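Local coordinates for molybdopterin-guanine dinucleotide biosynthesis protein B (mobB) (Archaeoglobus fulgidus, PDB 2F1R) that takes part in the biosynthesis of the molybdopterin-guanine dinucleotide cofactor and, as a member of the MobB family, probably binds GTP, at the interface of chains A and B. Numbering follows the deposited sequence. Chains: chain A/B, molybdopterin-guanine dinucleotide biosynthesis protein B (mobB).

Contact 1: the interface of chains A and B. Residues chain A 62, 64, 73, 75; chain B 34, 92-93, 95-96.
Strand pairing between two MobB subunits is reinforced here by side chains: A:Asp62, at the start of strand 62-66, forms a parallel beta bridge with B:Ala34 of strand 33-38, and next to it the phenol of B:Tyr96 reaches across to the carboxylate of A:Asp62. The hydroxyl OH of B:Tyr96 donates a hydrogen bond of 2.6 Å to OD2 of A:Asp62, meeting that oxygen on its anti side and 21° out of the carboxylate plane. Carboxylate and ring stand almost perpendicular, 88° apart, while OD2 itself lies in the plane of the ring at its edge. Within chain B the methyl group of B:Ala34 sits 3.8 Å above the centre of the tyrosine ring, so the strand that pairs with A:Asp62 also backs its partner. A:Phe73 comes toward B:Tyr96 from the opposite direction, its CG anti to the backbone N (chi1 -174°), which carries the ring out toward chain B. Its CZ lies 3.7 Å from the methyl CD2 of B:Leu93, the two side chains passing in opposite directions, and 3.3 Å from OH of B:Tyr96. A:Val64 adds its CG2 branch against the same leucine methyl, at 4.0 Å. A:Arg75, whose CB covers the rim of one face of A:Phe73, turns its guanidinium edge-on and nearly coplanar to the carboxylate of B:Asp95; NH1 and OD2 are 3.9 Å apart, a long, presumably weak salt bridge. In the fold, chain A contributes the neighbouring strands 62-66 and 70-76, and chain B answers with the edge of strand 33-38 and the segment running from the end of helix 85-92 into the following loop.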
loop_
_atom_site.group_PDB
_atom_site.type_symbol
_atom_site.label_atom_id
_atom_site.label_comp_id
_atom_site.label_asym_id
_atom_site.label_seq_id
_atom_site.Cartn_x
_atom_site.Cartn_y
_atom_site.Cartn_z
ATOM N N ASP A 62 -8.810 -0.561 -7.319
ATOM C CA ASP A 62 -7.717 -0.471 -6.348
ATOM C C ASP A 62 -6.404 -0.576 -7.119
ATOM O O ASP A 62 -6.363 -1.157 -8.215
ATOM C CB ASP A 62 -7.866 -1.564 -5.310
ATOM C CG ASP A 62 -9.109 -1.338 -4.427
ATOM O OD1 ASP A 62 -9.550 -0.137 -4.277
ATOM O OD2 ASP A 62 -9.604 -2.346 -3.846
ATOM N N VAL A 64 -2.055 -1.032 -7.406
ATOM C CA VAL A 64 -0.701 -1.395 -6.924
ATOM C C VAL A 64 0.322 -0.728 -7.817
ATOM O O VAL A 64 0.282 -0.898 -9.032
ATOM C CB VAL A 64 -0.436 -2.937 -6.859
ATOM C CG1 VAL A 64 1.002 -3.233 -6.485
ATOM C CG2 VAL A 64 -1.311 -3.619 -5.850
ATOM N N PHE A 73 0.254 0.026 -2.254
ATOM C CA PHE A 73 -1.113 -0.511 -2.447
ATOM C C PHE A 73 -2.101 0.550 -1.930
ATOM O O PHE A 73 -2.056 0.953 -0.758
ATOM C CB PHE A 73 -1.278 -1.882 -1.731
ATOM C CG PHE A 73 -2.628 -2.606 -1.999
ATOM C CD1 PHE A 73 -3.359 -2.428 -3.202
ATOM C CD2 PHE A 73 -3.129 -3.533 -1.062
ATOM C CE1 PHE A 73 -4.585 -3.121 -3.437
ATOM C CE2 PHE A 73 -4.333 -4.258 -1.297
ATOM C CZ PHE A 73 -5.067 -4.030 -2.497
ATOM N N ARG A 75 -6.170 1.391 -1.732
ATOM C CA ARG A 75 -7.442 0.712 -1.833
ATOM C C ARG A 75 -8.615 1.294 -1.034
ATOM O O ARG A 75 -8.444 1.770 0.075
ATOM C CB ARG A 75 -7.265 -0.764 -1.495
ATOM C CG ARG A 75 -6.847 -1.012 -0.106
ATOM C CD ARG A 75 -7.107 -2.453 0.182
ATOM N NE ARG A 75 -8.406 -2.702 0.726
ATOM C CZ ARG A 75 -9.013 -3.879 0.671
ATOM N NH1 ARG A 75 -8.435 -4.893 0.037
ATOM N NH2 ARG A 75 -10.231 -4.029 1.216
ATOM N N ALA B 34 -8.368 -4.875 -9.246
ATOM C CA ALA B 34 -7.139 -4.157 -8.932
ATOM C C ALA B 34 -6.327 -3.956 -10.220
ATOM O O ALA B 34 -6.429 -4.776 -11.148
ATOM C CB ALA B 34 -6.341 -4.949 -7.950
ATOM N N TYR B 92 -1.343 -10.032 -1.770
ATOM C CA TYR B 92 -2.245 -8.891 -1.528
ATOM C C TYR B 92 -3.544 -8.822 -2.319
ATOM O O TYR B 92 -4.438 -8.062 -1.937
ATOM C CB TYR B 92 -1.493 -7.557 -1.730
ATOM C CG TYR B 92 -0.259 -7.423 -0.858
ATOM C CD1 TYR B 92 -0.387 -7.209 0.527
ATOM C CD2 TYR B 92 1.036 -7.518 -1.407
ATOM C CE1 TYR B 92 0.736 -7.117 1.340
ATOM C CE2 TYR B 92 2.164 -7.413 -0.595
ATOM C CZ TYR B 92 1.999 -7.199 0.791
ATOM O OH TYR B 92 3.086 -7.097 1.653
ATOM N N LEU B 93 -3.679 -9.599 -3.389
ATOM C CA LEU B 93 -4.769 -9.398 -4.321
ATOM C C LEU B 93 -5.635 -10.623 -4.551
ATOM O O LEU B 93 -6.401 -10.666 -5.520
ATOM C CB LEU B 93 -4.207 -8.952 -5.671
ATOM C CG LEU B 93 -3.276 -7.727 -5.637
ATOM C CD1 LEU B 93 -2.779 -7.512 -7.008
ATOM C CD2 LEU B 93 -3.977 -6.488 -5.076
ATOM N N ASP B 95 -8.202 -11.859 -3.151
ATOM C CA ASP B 95 -9.631 -11.582 -3.019
ATOM C C ASP B 95 -10.269 -10.893 -4.239
ATOM O O ASP B 95 -11.495 -10.758 -4.306
ATOM C CB ASP B 95 -9.865 -10.718 -1.766
ATOM C CG ASP B 95 -8.837 -9.546 -1.624
ATOM O OD1 ASP B 95 -7.601 -9.671 -2.029
ATOM O OD2 ASP B 95 -9.288 -8.488 -1.065
ATOM N N TYR B 96 -9.455 -10.431 -5.180
ATOM C CA TYR B 96 -9.954 -9.765 -6.382
ATOM C C TYR B 96 -10.450 -10.700 -7.464
ATOM O O TYR B 96 -9.892 -11.764 -7.675
ATOM C CB TYR B 96 -8.904 -8.811 -6.949
ATOM C CG TYR B 96 -8.712 -7.637 -6.018
ATOM C CD1 TYR B 96 -9.443 -6.452 -6.188
ATOM C CD2 TYR B 96 -7.845 -7.729 -4.958
ATOM C CE1 TYR B 96 -9.290 -5.367 -5.323
ATOM C CE2 TYR B 96 -7.689 -6.677 -4.070
ATOM C CZ TYR B 96 -8.403 -5.498 -4.268
ATOM O OH TYR B 96 -8.217 -4.463 -3.390
#

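Contact 2: the interface of chains A and B. Residues chain A 92-93, 96; chain B 62, 64, 73, 75, 91-92.
A:Tyr92, near the end of helix 85-93 in this MobB subunit, lays its ring against B:Phe73 of strand 70-76 in edge-to-face fashion, with centroids 5.1 Å apart and planes inclined by 67°. The CD1 edge of the tyrosine does the touching, 3.3 Å from CD2 of the phenylalanine, and its CG stands over the rim of one phenylalanine face. The ring of B:Phe73 swings away from its own backbone nitrogen to meet the tyrosine. Packing continues into A:Leu93, whose CD2 branch reaches CG2 of B:Val64 at 3.8 Å and also lies above the rim near CE1, on the same face of B:Phe73 that A:Tyr92 covers. At the far end of this tight core, OH of A:Tyr96 donates a short hydrogen bond of 2.5 Å to OD2 of B:Asp62, through the anti lone pair of that oxygen; ring and carboxylate lie at 86° to each other.

The other side is looser and wet. Here a water joins the backbone O of A:Tyr92, at 2.7 Å, to the phenol OH of B:Tyr92. The same phenol accepts a nearly straight hydrogen bond (167° at H) from NH1 of B:Arg75 within its own chain, 2.8 Å long and in the guanidinium plane, which should limit how far the water-bridging hydroxyl can wander. B:Arg91 nearby is poorly ordered, so its placement is doubtful.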
loop_
_atom_site.group_PDB
_atom_site.type_symbol
_atom_site.label_atom_id
_atom_site.label_comp_id
_atom_site.label_asym_id
_atom_site.label_seq_id
_atom_site.Cartn_x
_atom_site.Cartn_y
_atom_site.Cartn_z
ATOM N N TYR A 92 -2.302 -6.778 6.305
ATOM C CA TYR A 92 -1.111 -6.108 5.830
ATOM C C TYR A 92 0.156 -6.365 6.625
ATOM O O TYR A 92 1.245 -6.275 6.083
ATOM C CB TYR A 92 -1.360 -4.604 5.800
ATOM C CG TYR A 92 -2.239 -4.172 4.666
ATOM C CD1 TYR A 92 -1.718 -4.010 3.390
ATOM C CD2 TYR A 92 -3.590 -3.940 4.863
ATOM C CE1 TYR A 92 -2.513 -3.621 2.341
ATOM C CE2 TYR A 92 -4.406 -3.551 3.814
ATOM C CZ TYR A 92 -3.847 -3.387 2.555
ATOM O OH TYR A 92 -4.651 -3.003 1.499
ATOM N N LEU A 93 0.005 -6.640 7.909
ATOM C CA LEU A 93 1.089 -6.405 8.832
ATOM C C LEU A 93 1.521 -7.639 9.614
ATOM O O LEU A 93 2.348 -7.540 10.514
ATOM C CB LEU A 93 0.702 -5.250 9.788
ATOM C CG LEU A 93 0.404 -3.842 9.213
ATOM C CD1 LEU A 93 0.382 -2.796 10.303
ATOM C CD2 LEU A 93 1.353 -3.386 8.143
ATOM N N TYR A 96 5.417 -8.495 10.277
ATOM C CA TYR A 96 6.316 -7.563 10.905
ATOM C C TYR A 96 6.683 -8.000 12.302
ATOM O O TYR A 96 5.922 -8.667 12.982
ATOM C CB TYR A 96 5.668 -6.183 10.933
ATOM C CG TYR A 96 5.716 -5.628 9.559
ATOM C CD1 TYR A 96 6.798 -4.892 9.138
ATOM C CD2 TYR A 96 4.668 -5.874 8.643
ATOM C CE1 TYR A 96 6.842 -4.370 7.841
ATOM C CE2 TYR A 96 4.701 -5.355 7.346
ATOM C CZ TYR A 96 5.789 -4.613 6.939
ATOM O OH TYR A 96 5.820 -4.083 5.619
ATOM N N ASP B 62 8.164 0.595 6.908
ATOM C CA ASP B 62 7.050 0.557 5.918
ATOM C C ASP B 62 5.871 1.309 6.566
ATOM O O ASP B 62 5.833 1.438 7.806
ATOM C CB ASP B 62 6.672 -0.882 5.538
ATOM C CG ASP B 62 7.823 -1.638 4.916
ATOM O OD1 ASP B 62 8.720 -0.990 4.434
ATOM O OD2 ASP B 62 7.875 -2.887 4.923
ATOM N N VAL B 64 1.596 2.244 6.682
ATOM C CA VAL B 64 0.174 2.339 6.342
ATOM C C VAL B 64 -0.365 3.770 6.672
ATOM O O VAL B 64 -0.226 4.262 7.804
ATOM C CB VAL B 64 -0.713 1.282 7.080
ATOM C CG1 VAL B 64 -2.215 1.460 6.706
ATOM C CG2 VAL B 64 -0.247 -0.170 6.778
ATOM N N PHE B 73 -0.621 1.569 1.635
ATOM C CA PHE B 73 0.406 0.756 2.254
ATOM C C PHE B 73 1.607 0.858 1.336
ATOM O O PHE B 73 1.514 0.517 0.151
ATOM C CB PHE B 73 -0.086 -0.683 2.416
ATOM C CG PHE B 73 0.986 -1.677 2.933
ATOM C CD1 PHE B 73 1.788 -1.392 4.072
ATOM C CD2 PHE B 73 1.157 -2.902 2.316
ATOM C CE1 PHE B 73 2.722 -2.309 4.543
ATOM C CE2 PHE B 73 2.092 -3.835 2.793
ATOM C CZ PHE B 73 2.863 -3.527 3.919
ATOM N N ARG B 75 5.567 -0.301 1.111
ATOM C CA ARG B 75 6.587 -1.162 1.676
ATOM C C ARG B 75 7.824 -1.391 0.785
ATOM O O ARG B 75 7.703 -1.480 -0.430
ATOM C CB ARG B 75 5.965 -2.499 2.052
ATOM C CG ARG B 75 5.370 -3.304 0.906
ATOM C CD ARG B 75 5.266 -4.834 1.290
ATOM N NE ARG B 75 6.587 -5.427 1.405
ATOM C CZ ARG B 75 6.838 -6.705 1.695
ATOM N NH1 ARG B 75 5.851 -7.568 1.898
ATOM N NH2 ARG B 75 8.090 -7.124 1.742
ATOM N N ARG B 91 0.045 -12.534 -2.345
ATOM C CA ARG B 91 0.172 -11.850 -1.069
ATOM C C ARG B 91 -1.012 -10.930 -0.828
ATOM O O ARG B 91 -1.683 -11.062 0.224
ATOM C CB ARG B 91 1.481 -11.065 -1.001
ATOM C CG ARG B 91 1.707 -10.355 0.325
ATOM C CD ARG B 91 1.869 -11.350 1.462
ATOM N NE ARG B 91 1.644 -10.733 2.766
ATOM C CZ ARG B 91 0.447 -10.411 3.242
ATOM N NH1 ARG B 91 -0.640 -10.649 2.519
ATOM N NH2 ARG B 91 0.337 -9.853 4.440
ATOM N N TYR B 92 -1.343 -10.032 -1.770
ATOM C CA TYR B 92 -2.245 -8.891 -1.528
ATOM C C TYR B 92 -3.544 -8.822 -2.319
ATOM O O TYR B 92 -4.438 -8.062 -1.937
ATOM C CB TYR B 92 -1.493 -7.557 -1.730
ATOM C CG TYR B 92 -0.259 -7.423 -0.858
ATOM C CD1 TYR B 92 -0.387 -7.209 0.527
ATOM C CD2 TYR B 92 1.036 -7.518 -1.407
ATOM C CE1 TYR B 92 0.736 -7.117 1.340
ATOM C CE2 TYR B 92 2.164 -7.413 -0.595
ATOM C CZ TYR B 92 1.999 -7.199 0.791
ATOM O OH TYR B 92 3.086 -7.097 1.653
HETATM O O HOH W 1 2.449 -7.594 4.060
#

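Contact 1 and contact 2 lie about 12 Å apart between the centres of their C-alpha atoms and are largely the same surface with the chains exchanged. Strands 62-66 and 70-76 of one subunit serve as the platform for the end of helix 85-93 (85-92 in chain B) and the following loop of the other. B:Tyr92 belongs to both, giving its backbone carbonyl to the rim of A:Phe73 in contact 1 and its phenol to the water bridge in contact 2; at this tyrosine the two-fold is not exact. Such reciprocal pairing suits a MobB dimer, although the coordinates alone do not prove one in solution.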